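Local coordinates for carbon monoxide dehydrogenase (Thermococcus sp. AM4, PDB 6T7J), which probably catalyses the reversible oxidation of carbon monoxide to carbon dioxide when its nickel-iron-sulfur cluster is complete, the nickel being absent here, at residues 295-307 with 316-328. Sequence-based numbering, arbitrary orientation.
Sequences AKGVNVVGMCCTG and VPIAGSFLMQELA. With MSK (Broken Fe4S4 cluster), chain F.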
loop_
_atom_site.group_PDB
_atom_site.type_symbol
_atom_site.label_atom_id
_atom_site.label_comp_id
_atom_site.label_asym_id
_atom_site.label_seq_id
_atom_site.Cartn_x
_atom_site.Cartn_y
_atom_site.Cartn_z
ATOM N N ALA A 295 -35.399 1.944 -31.624
ATOM C CA ALA A 295 -34.070 1.746 -32.182
ATOM C C ALA A 295 -34.045 0.483 -33.034
ATOM O O ALA A 295 -34.935 -0.366 -32.952
ATOM C CB ALA A 295 -33.006 1.654 -31.079
ATOM N N LYS A 296 -33.006 0.368 -33.863
ATOM C CA LYS A 296 -32.833 -0.835 -34.666
ATOM C C LYS A 296 -32.363 -2.020 -33.833
ATOM O O LYS A 296 -32.597 -3.169 -34.224
ATOM C CB LYS A 296 -31.844 -0.570 -35.803
ATOM C CG LYS A 296 -32.295 0.509 -36.772
ATOM C CD LYS A 296 -31.509 0.460 -38.073
ATOM C CE LYS A 296 -31.983 1.537 -39.038
ATOM N NZ LYS A 296 -31.450 1.335 -40.413
ATOM N N GLY A 297 -31.714 -1.766 -32.702
ATOM C CA GLY A 297 -31.208 -2.838 -31.866
ATOM C C GLY A 297 -30.313 -2.274 -30.780
ATOM O O GLY A 297 -30.413 -1.097 -30.428
ATOM N N VAL A 298 -29.438 -3.131 -30.256
ATOM C CA VAL A 298 -28.492 -2.746 -29.215
ATOM C C VAL A 298 -27.087 -3.104 -29.672
ATOM O O VAL A 298 -26.814 -4.261 -30.015
ATOM C CB VAL A 298 -28.804 -3.419 -27.865
ATOM C CG1 VAL A 298 -27.774 -3.006 -26.823
ATOM C CG2 VAL A 298 -30.195 -3.049 -27.402
ATOM N N ASN A 299 -26.202 -2.114 -29.669
ATOM C CA ASN A 299 -24.803 -2.254 -30.044
ATOM C C ASN A 299 -23.958 -2.015 -28.797
ATOM O O ASN A 299 -23.991 -0.922 -28.216
ATOM C CB ASN A 299 -24.455 -1.263 -31.158
ATOM C CG ASN A 299 -22.969 -1.195 -31.450
ATOM O OD1 ASN A 299 -22.312 -2.217 -31.644
ATOM N ND2 ASN A 299 -22.434 0.021 -31.501
ATOM N N VAL A 300 -23.230 -3.042 -28.372
ATOM C CA VAL A 300 -22.344 -2.947 -27.220
ATOM C C VAL A 300 -20.912 -2.845 -27.715
ATOM O O VAL A 300 -20.446 -3.695 -28.485
ATOM C CB VAL A 300 -22.513 -4.146 -26.276
ATOM C CG1 VAL A 300 -22.008 -3.791 -24.881
ATOM C CG2 VAL A 300 -23.955 -4.555 -26.236
ATOM N N VAL A 301 -20.220 -1.805 -27.272
ATOM C CA VAL A 301 -18.826 -1.572 -27.607
ATOM C C VAL A 301 -18.025 -1.572 -26.313
ATOM O O VAL A 301 -18.564 -1.375 -25.221
ATOM C CB VAL A 301 -18.639 -0.252 -28.379
ATOM C CG1 VAL A 301 -19.551 -0.229 -29.594
ATOM C CG2 VAL A 301 -18.937 0.930 -27.473
ATOM N N GLY A 302 -16.724 -1.808 -26.446
ATOM C CA GLY A 302 -15.864 -1.862 -25.284
ATOM C C GLY A 302 -14.788 -0.800 -25.281
ATOM O O GLY A 302 -14.407 -0.286 -26.335
ATOM N N MET A 303 -14.294 -0.457 -24.095
ATOM C CA MET A 303 -13.184 0.471 -23.956
ATOM C C MET A 303 -12.210 -0.080 -22.927
ATOM O O MET A 303 -12.608 -0.742 -21.965
ATOM C CB MET A 303 -13.654 1.871 -23.536
ATOM C CG MET A 303 -14.476 2.596 -24.591
ATOM S SD MET A 303 -14.501 4.383 -24.343
ATOM C CE MET A 303 -13.069 4.864 -25.302
ATOM N N CYS A 304 -10.930 0.192 -23.155
ATOM C CA CYS A 304 -9.835 -0.196 -22.258
ATOM C C CYS A 304 -9.826 -1.721 -22.114
ATOM O O CYS A 304 -10.212 -2.448 -23.039
ATOM C CB CYS A 304 -9.944 0.570 -20.953
ATOM S SG CYS A 304 -9.456 2.306 -21.092
ATOM N N CYS A 305 -9.394 -2.224 -20.955
ATOM C CA CYS A 305 -9.021 -3.631 -20.863
ATOM C C CYS A 305 -10.230 -4.560 -20.826
ATOM O O CYS A 305 -10.170 -5.666 -21.368
ATOM C CB CYS A 305 -8.121 -3.853 -19.648
ATOM S SG CYS A 305 -6.377 -3.501 -19.986
ATOM N N THR A 306 -11.337 -4.150 -20.201
ATOM C CA THR A 306 -12.530 -4.990 -20.278
ATOM C C THR A 306 -13.069 -5.038 -21.706
ATOM O O THR A 306 -13.570 -6.086 -22.155
ATOM C CB THR A 306 -13.589 -4.501 -19.279
ATOM O OG1 THR A 306 -14.443 -5.591 -18.911
ATOM C CG2 THR A 306 -14.431 -3.360 -19.846
ATOM N N GLY A 307 -12.932 -3.932 -22.443
ATOM C CA GLY A 307 -13.221 -3.962 -23.863
ATOM C C GLY A 307 -12.319 -4.927 -24.602
ATOM O O GLY A 307 -12.764 -5.639 -25.502
ATOM N N VAL A 316 -16.484 -8.372 -29.699
ATOM C CA VAL A 316 -17.147 -7.088 -29.446
ATOM C C VAL A 316 -16.279 -5.963 -29.995
ATOM O O VAL A 316 -15.060 -5.936 -29.730
ATOM C CB VAL A 316 -17.402 -6.901 -27.939
ATOM C CG1 VAL A 316 -18.000 -5.531 -27.661
ATOM C CG2 VAL A 316 -18.306 -8.007 -27.409
ATOM N N PRO A 317 -16.830 -5.025 -30.766
ATOM C CA PRO A 317 -16.009 -3.924 -31.278
ATOM C C PRO A 317 -15.490 -3.055 -30.142
ATOM O O PRO A 317 -16.193 -2.792 -29.164
ATOM C CB PRO A 317 -16.974 -3.152 -32.186
ATOM C CG PRO A 317 -18.335 -3.500 -31.677
ATOM C CD PRO A 317 -18.235 -4.919 -31.198
ATOM N N ILE A 318 -14.241 -2.620 -30.271
ATOM C CA ILE A 318 -13.603 -1.773 -29.272
ATOM C C ILE A 318 -13.638 -0.334 -29.775
ATOM O O ILE A 318 -13.278 -0.053 -30.925
ATOM C CB ILE A 318 -12.171 -2.255 -28.961
ATOM C CG1 ILE A 318 -11.662 -1.641 -27.658
ATOM C CG2 ILE A 318 -11.204 -2.013 -30.120
ATOM C CD1 ILE A 318 -10.959 -2.639 -26.765
ATOM N N ALA A 319 -14.116 0.574 -28.926
ATOM C CA ALA A 319 -14.390 1.940 -29.352
ATOM C C ALA A 319 -13.201 2.877 -29.180
ATOM O O ALA A 319 -13.105 3.876 -29.901
ATOM C CB ALA A 319 -15.593 2.497 -28.585
ATOM N N GLY A 320 -12.304 2.591 -28.246
ATOM C CA GLY A 320 -11.165 3.463 -28.037
ATOM C C GLY A 320 -10.399 3.071 -26.793
ATOM O O GLY A 320 -10.781 2.158 -26.053
ATOM N N SER A 321 -9.305 3.791 -26.577
ATOM C CA SER A 321 -8.392 3.524 -25.480
ATOM C C SER A 321 -8.654 4.499 -24.329
ATOM O O SER A 321 -9.690 5.174 -24.288
ATOM C CB SER A 321 -6.948 3.596 -25.992
ATOM O OG SER A 321 -6.639 4.899 -26.455
ATOM N N PHE A 322 -7.703 4.583 -23.399
ATOM C CA PHE A 322 -7.821 5.349 -22.163
ATOM C C PHE A 322 -8.306 6.773 -22.408
ATOM O O PHE A 322 -9.457 7.105 -22.101
ATOM C CB PHE A 322 -6.470 5.356 -21.443
ATOM C CG PHE A 322 -6.467 6.118 -20.152
ATOM C CD1 PHE A 322 -7.362 5.806 -19.143
ATOM C CD2 PHE A 322 -5.559 7.142 -19.943
ATOM C CE1 PHE A 322 -7.358 6.509 -17.953
ATOM C CE2 PHE A 322 -5.547 7.844 -18.756
ATOM C CZ PHE A 322 -6.451 7.529 -17.760
ATOM N N LEU A 323 -7.450 7.605 -23.002
ATOM C CA LEU A 323 -7.727 9.027 -23.169
ATOM C C LEU A 323 -8.943 9.305 -24.045
ATOM O O LEU A 323 -9.325 10.465 -24.228
ATOM C CB LEU A 323 -6.502 9.731 -23.753
ATOM C CG LEU A 323 -5.411 10.021 -22.725
ATOM C CD1 LEU A 323 -4.190 10.626 -23.392
ATOM C CD2 LEU A 323 -5.948 10.934 -21.636
ATOM N N MET A 324 -9.563 8.260 -24.587
ATOM C CA MET A 324 -10.735 8.431 -25.430
ATOM C C MET A 324 -12.050 8.229 -24.688
ATOM O O MET A 324 -13.107 8.536 -25.256
ATOM C CB MET A 324 -10.667 7.477 -26.629
ATOM C CG MET A 324 -9.467 7.728 -27.532
ATOM S SD MET A 324 -9.258 6.487 -28.822
ATOM C CE MET A 324 -10.581 6.941 -29.941
ATOM N N GLN A 325 -12.017 7.746 -23.438
ATOM C CA GLN A 325 -13.264 7.462 -22.730
ATOM C C GLN A 325 -14.163 8.696 -22.678
ATOM O O GLN A 325 -15.325 8.649 -23.103
ATOM C CB GLN A 325 -12.976 6.924 -21.323
ATOM C CG GLN A 325 -12.052 7.770 -20.457
ATOM C CD GLN A 325 -11.705 7.087 -19.148
ATOM O OE1 GLN A 325 -12.529 7.015 -18.235
ATOM N NE2 GLN A 325 -10.484 6.577 -19.051
ATOM N N GLU A 326 -13.626 9.821 -22.192
ATOM C CA GLU A 326 -14.354 11.085 -22.229
ATOM C C GLU A 326 -14.922 11.349 -23.614
ATOM O O GLU A 326 -16.119 11.623 -23.769
ATOM C CB GLU A 326 -13.433 12.233 -21.821
ATOM C CG GLU A 326 -13.401 12.541 -20.343
ATOM C CD GLU A 326 -12.288 13.505 -20.003
ATOM O OE1 GLU A 326 -11.205 13.389 -20.616
ATOM O OE2 GLU A 326 -12.499 14.381 -19.138
ATOM N N LEU A 327 -14.071 11.247 -24.640
ATOM C CA LEU A 327 -14.497 11.565 -25.997
ATOM C C LEU A 327 -15.680 10.710 -26.427
ATOM O O LEU A 327 -16.536 11.179 -27.187
ATOM C CB LEU A 327 -13.328 11.391 -26.965
ATOM C CG LEU A 327 -12.108 12.261 -26.659
ATOM C CD1 LEU A 327 -10.914 11.841 -27.501
ATOM C CD2 LEU A 327 -12.435 13.732 -26.872
ATOM N N ALA A 328 -15.763 9.471 -25.928
ATOM C CA ALA A 328 -16.869 8.601 -26.313
ATOM C C ALA A 328 -18.202 9.183 -25.865
ATOM O O ALA A 328 -19.209 9.068 -26.573
ATOM C CB ALA A 328 -16.665 7.201 -25.733
HETATM S S1 MSK F . -6.654 0.186 -19.211
HETATM S S3 MSK F . -3.740 0.429 -17.338
HETATM S S4 MSK F . -4.723 3.094 -19.264
HETATM S S5 MSK F . -3.767 0.034 -20.545
HETATM FE FE1 MSK F . -5.989 -1.817 -18.403
HETATM FE FE2 MSK F . -5.305 1.471 -20.604
HETATM FE FE3 MSK F . -3.068 1.698 -19.039
HETATM FE FE4 MSK F . -5.520 1.644 -17.891
HETATM O O HOH W 1 -14.637 -4.242 -27.216
#
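Gly302 and Ile318 pair in parallel where the beta-alpha-beta unit of strand 297-303, helix 304-314 and strand 318-320 lies at the edge of a parallel sheet, 318-320 being the outermost strand within the chain. Two backbone bonds define this short pairing: Gly302 N donates to Pro317 O (2.9 Å), and Ala319 N donates to Gly302 O (2.7 Å). Beside this bridge, Val301 CG2 meets Ala319 CB at 3.9 Å. Met303 buries more of its surface than any other residue of the pair: with CG turned anti to its own carbonyl carbon (chi1 -67°) and the chain bent at chi3, SD lies against Ala328 CB (3.8 Å) while CE reaches Met324 CB and the backbone of Gly320. Cut back to an alanine, Met303 would probably leave Ala328 CB and Met324 CB without the thioether that fills between strand and helix. Gln325, whose CA touches Met303 SD, has its amide held by Cys343 O and Met345 N, and NE2 and its backbone N grip Phe322 O from opposite faces of that carbonyl. Farther along, both segments reach the broken Fe4S4 cluster: Phe322 CB sits 3.6 Å from sulfur S4, and Cys305 SG, sharing FE1 with His269, binds that iron at 2.3 Å.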